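PDB 6BIO: clan CA, family C40, NlpC/P60 superfamily cysteine peptidase from Trichomonas vaginalis, which probably hydrolyses peptide bonds of bacterial peptidoglycan as a cysteine peptidase. Local coordinates for residues His237-His249 and Val256-Pro268. Sequence-based numbering, arbitrary orientation.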
# COMPACT_ATOMS: atom_id res chain seq x y z
N HIS A 237 -12.95 -14.86 7.61
CA HIS A 237 -13.46 -13.51 7.43
C HIS A 237 -12.50 -12.54 8.10
O HIS A 237 -11.70 -12.91 8.96
CB HIS A 237 -14.86 -13.40 8.06
CG HIS A 237 -15.63 -12.19 7.66
ND1 HIS A 237 -16.21 -12.07 6.43
CD2 HIS A 237 -15.94 -11.06 8.34
CE1 HIS A 237 -16.83 -10.90 6.34
NE2 HIS A 237 -16.69 -10.27 7.50
N VAL A 238 -12.62 -11.27 7.71
CA VAL A 238 -11.75 -10.22 8.24
C VAL A 238 -12.46 -8.89 8.06
O VAL A 238 -13.23 -8.72 7.12
CB VAL A 238 -10.38 -10.22 7.52
CG1 VAL A 238 -10.54 -9.95 6.03
CG2 VAL A 238 -9.39 -9.24 8.15
N GLY A 239 -12.18 -7.95 8.97
CA GLY A 239 -12.61 -6.57 8.83
C GLY A 239 -11.59 -5.65 9.47
O GLY A 239 -10.63 -6.11 10.08
N MET A 240 -11.78 -4.34 9.30
CA MET A 240 -10.82 -3.34 9.79
C MET A 240 -11.48 -2.48 10.87
O MET A 240 -12.52 -1.88 10.63
CB MET A 240 -10.33 -2.42 8.66
CG MET A 240 -9.26 -1.48 9.12
SD MET A 240 -8.66 -0.38 7.86
CE MET A 240 -7.91 -1.54 6.72
N TYR A 241 -10.87 -2.42 12.04
CA TYR A 241 -11.37 -1.57 13.11
C TYR A 241 -11.27 -0.12 12.66
O TYR A 241 -10.24 0.30 12.11
CB TYR A 241 -10.55 -1.81 14.39
CG TYR A 241 -11.19 -1.17 15.60
CD1 TYR A 241 -12.35 -1.70 16.14
CD2 TYR A 241 -10.63 -0.08 16.19
CE1 TYR A 241 -12.96 -1.12 17.23
CE2 TYR A 241 -11.23 0.53 17.27
CZ TYR A 241 -12.40 -0.00 17.80
OH TYR A 241 -13.04 0.59 18.91
N VAL A 242 -12.30 0.67 12.95
CA VAL A 242 -12.30 2.07 12.59
C VAL A 242 -12.64 2.98 13.76
O VAL A 242 -12.88 4.18 13.57
CB VAL A 242 -13.21 2.35 11.39
CG1 VAL A 242 -12.70 1.61 10.15
CG2 VAL A 242 -14.65 1.97 11.68
N GLY A 243 -12.65 2.44 14.97
CA GLY A 243 -12.88 3.23 16.17
C GLY A 243 -14.32 3.18 16.61
O GLY A 243 -15.22 2.75 15.89
N ASN A 244 -14.54 3.67 17.83
CA ASN A 244 -15.89 3.77 18.40
C ASN A 244 -16.62 2.43 18.38
O ASN A 244 -17.83 2.37 18.19
CB ASN A 244 -16.72 4.84 17.69
CG ASN A 244 -17.87 5.35 18.56
OD1 ASN A 244 -17.82 5.27 19.79
ND2 ASN A 244 -18.90 5.88 17.93
N GLY A 245 -15.86 1.35 18.60
CA GLY A 245 -16.41 0.02 18.68
C GLY A 245 -16.93 -0.55 17.38
O GLY A 245 -17.65 -1.54 17.40
N GLN A 246 -16.56 0.03 16.24
CA GLN A 246 -17.02 -0.41 14.94
C GLN A 246 -15.84 -0.89 14.11
O GLN A 246 -14.72 -0.38 14.21
CB GLN A 246 -17.63 0.73 14.16
CG GLN A 246 -18.77 1.46 14.84
CD GLN A 246 -19.97 0.61 15.06
OE1 GLN A 246 -20.47 0.50 16.19
NE2 GLN A 246 -20.47 0.01 14.00
N PHE A 247 -16.12 -1.87 13.25
CA PHE A 247 -15.24 -2.19 12.14
C PHE A 247 -15.99 -2.07 10.84
O PHE A 247 -17.21 -2.01 10.81
CB PHE A 247 -14.57 -3.56 12.30
CG PHE A 247 -15.50 -4.80 12.25
CD1 PHE A 247 -15.74 -5.44 11.03
CD2 PHE A 247 -15.95 -5.44 13.41
CE1 PHE A 247 -16.48 -6.62 10.97
CE2 PHE A 247 -16.67 -6.60 13.35
CZ PHE A 247 -16.95 -7.19 12.11
N ILE A 248 -15.23 -1.96 9.76
CA ILE A 248 -15.78 -1.98 8.41
C ILE A 248 -15.35 -3.26 7.71
O ILE A 248 -14.21 -3.72 7.85
CB ILE A 248 -15.37 -0.72 7.63
CG1 ILE A 248 -16.16 0.48 8.14
CG2 ILE A 248 -15.59 -0.93 6.11
CD1 ILE A 248 -15.74 1.82 7.57
N HIS A 249 -16.27 -3.88 6.98
CA HIS A 249 -15.98 -5.10 6.25
C HIS A 249 -16.85 -5.20 5.00
O HIS A 249 -17.89 -4.55 4.88
CB HIS A 249 -16.17 -6.36 7.11
CG HIS A 249 -17.57 -6.62 7.60
ND1 HIS A 249 -17.96 -7.89 7.97
CD2 HIS A 249 -18.62 -5.81 7.88
CE1 HIS A 249 -19.22 -7.86 8.40
NE2 HIS A 249 -19.64 -6.61 8.37
N VAL A 256 -22.29 -6.00 0.72
CA VAL A 256 -21.85 -4.61 0.68
C VAL A 256 -20.74 -4.40 1.70
O VAL A 256 -20.62 -5.13 2.70
CB VAL A 256 -23.09 -3.70 0.91
CG1 VAL A 256 -23.52 -3.84 2.35
CG2 VAL A 256 -22.81 -2.28 0.49
N VAL A 257 -19.96 -3.34 1.46
CA VAL A 257 -19.00 -2.82 2.41
C VAL A 257 -19.76 -1.92 3.37
O VAL A 257 -20.41 -0.97 2.94
CB VAL A 257 -17.89 -2.05 1.68
CG1 VAL A 257 -16.94 -1.37 2.72
CG2 VAL A 257 -17.16 -2.97 0.73
N LYS A 258 -19.67 -2.23 4.65
CA LYS A 258 -20.48 -1.58 5.68
C LYS A 258 -19.81 -1.63 7.04
O LYS A 258 -18.87 -2.40 7.29
CB LYS A 258 -21.85 -2.24 5.79
CG LYS A 258 -21.81 -3.70 6.20
CD LYS A 258 -23.23 -4.26 6.32
CE LYS A 258 -23.23 -5.69 6.40
NZ LYS A 258 -24.56 -6.17 6.93
N TYR A 259 -20.33 -0.78 7.93
CA TYR A 259 -19.98 -0.84 9.33
C TYR A 259 -20.59 -2.06 10.01
O TYR A 259 -21.66 -2.56 9.63
CB TYR A 259 -20.51 0.39 10.05
CG TYR A 259 -19.78 1.70 9.80
CD1 TYR A 259 -18.66 2.05 10.53
CD2 TYR A 259 -20.24 2.60 8.84
CE1 TYR A 259 -18.02 3.24 10.32
CE2 TYR A 259 -19.58 3.80 8.62
CZ TYR A 259 -18.49 4.11 9.38
OH TYR A 259 -17.84 5.29 9.13
N GLN A 260 -19.92 -2.47 11.08
CA GLN A 260 -20.41 -3.53 11.97
C GLN A 260 -19.97 -3.23 13.38
O GLN A 260 -18.82 -2.88 13.64
CB GLN A 260 -19.83 -4.91 11.63
CG GLN A 260 -20.08 -5.99 12.72
CD GLN A 260 -21.57 -6.36 12.88
OE1 GLN A 260 -22.26 -6.54 11.87
NE2 GLN A 260 -22.07 -6.52 14.14
N ASP A 261 -20.89 -3.41 14.33
CA ASP A 261 -20.56 -3.25 15.73
C ASP A 261 -19.72 -4.43 16.19
O ASP A 261 -20.16 -5.58 16.09
CB ASP A 261 -21.86 -3.19 16.53
CG ASP A 261 -21.63 -2.93 18.00
OD1 ASP A 261 -21.19 -3.86 18.67
OD2 ASP A 261 -21.90 -1.79 18.48
N PHE A 262 -18.52 -4.14 16.69
CA PHE A 262 -17.55 -5.20 16.96
C PHE A 262 -18.06 -6.13 18.07
O PHE A 262 -18.05 -7.37 17.93
CB PHE A 262 -16.23 -4.53 17.37
CG PHE A 262 -15.05 -5.46 17.59
CD1 PHE A 262 -15.02 -6.79 17.13
CD2 PHE A 262 -13.93 -4.97 18.28
CE1 PHE A 262 -13.87 -7.60 17.37
CE2 PHE A 262 -12.80 -5.76 18.52
CZ PHE A 262 -12.77 -7.08 18.08
N TYR A 263 -18.53 -5.56 19.18
CA TYR A 263 -18.91 -6.38 20.32
C TYR A 263 -20.13 -7.25 20.03
O TYR A 263 -20.22 -8.36 20.54
CB TYR A 263 -19.17 -5.48 21.53
CG TYR A 263 -19.60 -6.22 22.77
CD1 TYR A 263 -18.67 -6.91 23.54
CD2 TYR A 263 -20.94 -6.22 23.20
CE1 TYR A 263 -19.05 -7.59 24.68
CE2 TYR A 263 -21.33 -6.89 24.33
CZ TYR A 263 -20.38 -7.58 25.08
OH TYR A 263 -20.73 -8.27 26.22
N LYS A 264 -21.05 -6.78 19.18
CA LYS A 264 -22.22 -7.55 18.81
C LYS A 264 -22.01 -8.53 17.66
O LYS A 264 -22.92 -9.33 17.36
CB LYS A 264 -23.36 -6.62 18.41
CG LYS A 264 -23.83 -5.73 19.53
CD LYS A 264 -25.11 -5.01 19.13
CE LYS A 264 -25.76 -4.28 20.30
NZ LYS A 264 -25.90 -2.85 20.01
N TYR A 265 -20.89 -8.50 16.99
CA TYR A 265 -20.70 -9.41 15.87
C TYR A 265 -20.60 -10.84 16.39
O TYR A 265 -19.73 -11.13 17.22
CB TYR A 265 -19.43 -9.02 15.13
CG TYR A 265 -19.20 -9.73 13.82
CD1 TYR A 265 -20.12 -9.64 12.78
CD2 TYR A 265 -18.04 -10.46 13.59
CE1 TYR A 265 -19.91 -10.27 11.59
CE2 TYR A 265 -17.81 -11.07 12.38
CZ TYR A 265 -18.75 -10.97 11.39
OH TYR A 265 -18.51 -11.59 10.20
N PRO A 266 -21.43 -11.78 15.92
CA PRO A 266 -21.58 -13.06 16.63
C PRO A 266 -20.66 -14.16 16.15
O PRO A 266 -21.09 -15.31 16.05
CB PRO A 266 -23.04 -13.42 16.35
CG PRO A 266 -23.23 -12.89 15.00
CD PRO A 266 -22.53 -11.58 14.96
N TYR A 267 -19.41 -13.85 15.83
CA TYR A 267 -18.45 -14.87 15.44
C TYR A 267 -17.15 -14.65 16.17
O TYR A 267 -16.80 -13.50 16.49
CB TYR A 267 -18.17 -14.79 13.93
CG TYR A 267 -19.40 -15.03 13.12
CD1 TYR A 267 -19.85 -16.31 12.87
CD2 TYR A 267 -20.11 -13.97 12.58
CE1 TYR A 267 -20.96 -16.53 12.11
CE2 TYR A 267 -21.26 -14.19 11.86
CZ TYR A 267 -21.67 -15.48 11.63
OH TYR A 267 -22.80 -15.68 10.88
N PRO A 268 -16.42 -15.71 16.48
CA PRO A 268 -15.21 -15.55 17.29
C PRO A 268 -14.07 -14.90 16.52
O PRO A 268 -13.82 -15.21 15.36
CB PRO A 268 -14.84 -16.98 17.65
CG PRO A 268 -15.47 -17.78 16.58
CD PRO A 268 -16.74 -17.13 16.28
O HOH W 1 -18.45 -2.70 19.74
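Phe247 and Gln260, then His249 and Lys258, form the hydrogen-bonded pairs that join strands 246-249 and 256-261 antiparallel, their axes 4.5 Å apart; one further bond, from Phe262 N to Gly245 O (2.8 Å), carries the pairing past the strand end. On the face bearing Phe247 and His249, Gln260 CB lies over the Phe247 ring, 3.8 Å from its centroid. A second partner of that ring arrives after the chain has turned: Tyr265 offers its face, and the Phe247 edge sets CZ over the middle of it, a T-shaped pair with planes at 86°. Phe247 reaches this place because CG sits between its backbone N and carbonyl carbon (chi1 66°). On the opposite face of the sheet, Ile248 lays CD1 over the Tyr259 ring, 4.1 Å from the centroid. The Tyr265 hydroxyl, meanwhile, approaches His237, OH 3.2 Å from CD2, and the nearly straight bond between His237 NE2 and His249 ND1 (2.7 Å) helps set how the two imidazoles are turned. With His237 also touching Cys182 of helix 182-191, this is consistent with the catalytic Cys-His pair of NlpC/P60 peptidases, His249 probably being the third, polar member, on a papain-like sheet with edge strand 256-261 paired alongside.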